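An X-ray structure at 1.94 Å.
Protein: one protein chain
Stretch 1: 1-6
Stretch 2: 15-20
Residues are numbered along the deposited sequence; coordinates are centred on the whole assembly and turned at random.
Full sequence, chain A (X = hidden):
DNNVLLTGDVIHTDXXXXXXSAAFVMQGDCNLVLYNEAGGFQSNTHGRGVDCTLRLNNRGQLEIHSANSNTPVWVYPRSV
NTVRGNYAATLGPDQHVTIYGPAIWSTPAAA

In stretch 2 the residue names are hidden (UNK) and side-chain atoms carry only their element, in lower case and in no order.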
ATOM      1  N   ASP A   1     -11.691 -19.668   0.808  1.00 28.60           N
ATOM      2  CA  ASP A   1     -12.038 -18.283   0.894  1.00 27.21           C
ATOM      3  C   ASP A   1     -12.850 -17.931  -0.329  1.00 25.53           C
ATOM      4  O   ASP A   1     -12.628 -18.447  -1.359  1.00 22.97           O
ATOM      5  CB  ASP A   1     -10.790 -17.423   1.071  1.00 29.44           C
ATOM      6  CG  ASP A   1     -10.217 -17.541   2.454  1.00 34.34           C
ATOM      7  OD1 ASP A   1     -10.993 -17.474   3.394  1.00 41.22           O
ATOM      8  OD2 ASP A   1      -9.028 -17.730   2.625  1.00 35.93           O
ATOM      9  N   ASN A   2     -13.833 -17.079  -0.148  1.00 20.93           N
ATOM     10  CA  ASN A   2     -14.845 -16.855  -1.142  1.00 19.37           C
ATOM     11  C   ASN A   2     -14.412 -15.950  -2.310  1.00 17.99           C
ATOM     12  O   ASN A   2     -15.176 -15.662  -3.159  1.00 18.45           O
ATOM     13  CB  ASN A   2     -16.145 -16.406  -0.504  1.00 17.65           C
ATOM     14  CG  ASN A   2     -16.834 -17.510   0.304  1.00 20.52           C
ATOM     15  OD1 ASN A   2     -16.785 -18.631  -0.024  1.00 22.16           O
ATOM     16  ND2 ASN A   2     -17.466 -17.140   1.347  1.00 20.16           N
ATOM     17  N   ASN A   3     -13.195 -15.469  -2.272  1.00 16.22           N
ATOM     18  CA  ASN A   3     -12.673 -14.647  -3.335  1.00 17.18           C
ATOM     19  C   ASN A   3     -11.761 -15.404  -4.300  1.00 19.30           C
ATOM     20  O   ASN A   3     -11.329 -14.829  -5.257  1.00 16.85           O
ATOM     21  CB  ASN A   3     -11.992 -13.375  -2.824  1.00 13.85           C
ATOM     22  CG  ASN A   3     -10.719 -13.626  -2.012  1.00 18.89           C
ATOM     23  OD1 ASN A   3     -10.541 -14.654  -1.457  1.00 20.89           O
ATOM     24  ND2 ASN A   3      -9.874 -12.630  -1.926  1.00 14.53           N
ATOM     25  N   VAL A   4     -11.497 -16.674  -3.998  1.00 17.22           N
ATOM     26  CA  VAL A   4     -10.634 -17.549  -4.774  1.00 18.21           C
ATOM     27  C   VAL A   4     -11.308 -18.845  -5.202  1.00 18.56           C
ATOM     28  O   VAL A   4     -12.019 -19.400  -4.466  1.00 18.15           O
ATOM     29  CB  VAL A   4      -9.349 -17.911  -4.003  1.00 17.98           C
ATOM     30  CG1 VAL A   4      -8.545 -18.922  -4.739  1.00 18.12           C
ATOM     31  CG2 VAL A   4      -8.525 -16.705  -3.735  1.00 20.46           C
ATOM     32  N   LEU A   5     -11.065 -19.261  -6.444  1.00 19.64           N
ATOM     33  CA  LEU A   5     -11.456 -20.569  -6.986  1.00 19.21           C
ATOM     34  C   LEU A   5     -10.247 -21.211  -7.644  1.00 19.20           C
ATOM     35  O   LEU A   5      -9.763 -20.712  -8.600  1.00 18.89           O
ATOM     36  CB  LEU A   5     -12.571 -20.440  -8.011  1.00 21.04           C
ATOM     37  CG  LEU A   5     -13.655 -21.492  -8.312  1.00 25.04           C
ATOM     38  CD1 LEU A   5     -13.848 -21.710  -9.732  1.00 19.22           C
ATOM     39  CD2 LEU A   5     -13.506 -22.765  -7.565  1.00 23.05           C
ATOM     40  N   LEU A   6      -9.791 -22.318  -7.090  1.00 17.45           N
ATOM     41  CA  LEU A   6      -8.687 -23.075  -7.613  1.00 18.19           C
ATOM     42  C   LEU A   6      -9.068 -24.227  -8.571  1.00 18.97           C
ATOM     43  O   LEU A   6     -10.144 -24.776  -8.503  1.00 17.34           O
ATOM     44  CB  LEU A   6      -7.860 -23.636  -6.484  1.00 18.74           C
ATOM     45  CG  LEU A   6      -7.337 -22.702  -5.412  1.00 18.45           C
ATOM     46  CD1 LEU A   6      -6.642 -23.461  -4.354  1.00 21.31           C
ATOM     47  CD2 LEU A   6      -6.451 -21.731  -6.045  1.00 17.01           C
ATOM     48  N   UNK A  15     -24.310 -20.729  -5.513  1.00 22.41           N
ATOM     49  CA  UNK A  15     -23.203 -20.269  -4.724  1.00 22.37           C
ATOM     50  C   UNK A  15     -22.398 -19.295  -5.570  1.00 20.87           C
ATOM     51  O   UNK A  15     -22.624 -19.198  -6.711  1.00 18.93           O
ATOM     52  c   UNK A  15     -22.929 -22.284  -3.251  1.00 30.25           C
ATOM     53  n   UNK A  15     -24.165 -22.124  -3.023  1.00 31.24           N
ATOM     54  o   UNK A  15     -22.280 -23.120  -2.700  1.00 37.21           O
ATOM     55  c   UNK A  15     -22.302 -21.389  -4.273  1.00 21.64           C
ATOM     56  N   UNK A  16     -21.474 -18.579  -4.951  1.00 19.69           N
ATOM     57  CA  UNK A  16     -20.738 -17.512  -5.589  1.00 19.07           C
ATOM     58  C   UNK A  16     -19.396 -17.228  -4.956  1.00 18.48           C
ATOM     59  O   UNK A  16     -19.202 -17.528  -3.822  1.00 18.28           O
ATOM     60  n   UNK A  16     -24.214 -15.761  -4.248  1.00 27.88           N
ATOM     61  o   UNK A  16     -23.238 -13.851  -3.888  1.00 32.18           O
ATOM     62  c   UNK A  16     -21.862 -15.727  -4.217  1.00 22.86           C
ATOM     63  c   UNK A  16     -23.175 -15.031  -4.118  1.00 28.81           C
ATOM     64  c   UNK A  16     -21.572 -16.249  -5.576  1.00 19.75           C
ATOM     65  N   UNK A  17     -18.497 -16.653  -5.745  1.00 17.53           N
ATOM     66  CA  UNK A  17     -17.392 -15.847  -5.274  1.00 18.93           C
ATOM     67  C   UNK A  17     -17.897 -14.463  -4.866  1.00 18.38           C
ATOM     68  O   UNK A  17     -18.823 -13.971  -5.424  1.00 20.08           O
ATOM     69  c   UNK A  17     -16.310 -15.698  -6.316  1.00 16.79           C
ATOM     70  c   UNK A  17     -15.196 -17.850  -5.787  1.00 19.14           C
ATOM     71  c   UNK A  17     -15.646 -16.920  -6.892  1.00 22.43           C
ATOM     72  c   UNK A  17     -14.521 -16.514  -7.849  1.00 19.54           C
ATOM     73  N   UNK A  18     -17.290 -13.879  -3.872  1.00 19.74           N
ATOM     74  CA  UNK A  18     -17.642 -12.560  -3.429  1.00 19.21           C
ATOM     75  C   UNK A  18     -16.427 -11.800  -2.913  1.00 20.04           C
ATOM     76  O   UNK A  18     -15.553 -12.352  -2.339  1.00 21.28           O
ATOM     77  c   UNK A  18     -18.720 -12.657  -2.353  1.00 20.00           C
ATOM     78  o   UNK A  18     -18.292 -13.299  -1.198  1.00 19.89           O
ATOM     79  N   UNK A  19     -16.354 -10.531  -3.200  1.00 19.21           N
ATOM     80  CA  UNK A  19     -15.385  -9.662  -2.575  1.00 19.72           C
ATOM     81  C   UNK A  19     -15.973  -8.261  -2.507  1.00 21.68           C
ATOM     82  O   UNK A  19     -16.283  -7.696  -3.509  1.00 20.40           O
ATOM     83  c   UNK A  19     -11.677  -7.070  -2.055  1.00 22.31           C
ATOM     84  c   UNK A  19     -11.660  -8.880  -0.560  1.00 22.11           C
ATOM     85  c   UNK A  19     -12.990  -8.965  -2.460  1.00 18.51           C
ATOM     86  c   UNK A  19     -11.230  -7.657  -0.920  1.00 21.68           C
ATOM     87  o   UNK A  19     -10.363  -7.039  -0.144  1.00 23.14           O
ATOM     88  c   UNK A  19     -12.559  -7.724  -2.807  1.00 19.31           C
ATOM     89  c   UNK A  19     -14.016  -9.680  -3.269  1.00 19.20           C
ATOM     90  c   UNK A  19     -12.527  -9.507  -1.305  1.00 22.42           C
ATOM     91  N   UNK A  20     -16.153  -7.759  -1.306  1.00 23.71           N
ATOM     92  CA  UNK A  20     -16.736  -6.464  -1.127  1.00 25.29           C
ATOM     93  C   UNK A  20     -18.084  -6.354  -1.840  1.00 26.23           C
ATOM     94  O   UNK A  20     -18.957  -7.079  -1.551  1.00 28.37           O
ATOM     95  c   UNK A  20     -14.664  -5.386  -0.508  1.00 29.46           C
ATOM     96  c   UNK A  20     -15.758  -5.368  -1.440  1.00 26.86           C
ATOM     97  c   UNK A  20     -13.656  -4.311  -0.770  1.00 37.80           C
ATOM     98  o   UNK A  20     -12.906  -4.009   0.142  1.00 37.90           O
ATOM     99  o   UNK A  20     -13.583  -3.807  -1.879  1.00 38.67           O
TER

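Position 15 carries four side-chain atoms beyond the backbone: two carbons, the second bearing one oxygen and one nitrogen. A short chain ending in an oxygen and a nitrogen is a carboxamide one carbon from CA. The side chain is out of reach of stretch 1 and makes no contact there. The residue is Asn 15. Its ND2 is hydrogen-bonded to a residue just outside one of the stretches.

Position 16 has three side-chain carbons, the third carrying one oxygen and one nitrogen. This is again a carboxamide, now one carbon longer. The side chain points sideways and does not reach stretch 1. The backbone passes nearer, with O of position 16 lying 4.5 Å from O of Asn 2. The residue is Gln 16. Its chi1 is p, and the residue touches a crystal neighbour.

Position 17 has four side-chain carbons and no heteroatom, forked at the second carbon. The CA-to-CB bond points sideways, but the end of the side chain comes nearer to stretch 1. One branch end lies near O of Val 4 and CB of Leu 5. A side chain of four carbons forked at the second is leucine, so this is Leu 17. Its rotamer is m at chi1 and t at chi2. CD2 is 3.8 Å from Val 4 O and 4.3 Å from Leu 5 CB; the second of these is an apolar contact. CD1 lies 4.4 Å from Asn 3 O.

Position 18 has one side-chain carbon followed by one oxygen. The oxygen lies 3.8 Å from CB of Asn 2, an ordinary van der Waals distance. One carbon and a terminal oxygen make a hydroxymethyl group, and the residue is Ser 18. Its chi1 is p. Its backbone O approaches CB of Asn 3 at 3.7 Å.

Position 19 has one carbon, then a ring of six carbons bearing one oxygen. The CA-to-CB bond points toward stretch 1, and the ring approaches the side-chain amide of Asn 3. A phenol on a single carbon is tyrosine, so this is Tyr 19. CD1 is 4.1 Å from Asn 3 ND2, which approaches the ring obliquely and is hydrogen-bonded elsewhere in the structure.

Position 20 has three carbons, the third carrying two oxygens, which is a carboxylate. It is exposed and out of reach of stretch 1. The residue is Glu 20.

The contact centres on one backbone oxygen. Residues Asp 1 to Val 4 form a type I beta turn, closed by a weak hydrogen bond from Val 4 N to Asp 1 O at 3.4 Å. Within this turn, Asn 2 O accepts a hydrogen bond from Ser 18 N at 2.9 Å, with an angle of 157°. The same oxygen receives a CA-H...O contact from Leu 17 CA at 3.1 Å. Around this polar anchor, Leu 17 packs against Leu 5. The contact is small, burying 303 Å² over both sides.

Stretch 2 15-20: NQLSYE
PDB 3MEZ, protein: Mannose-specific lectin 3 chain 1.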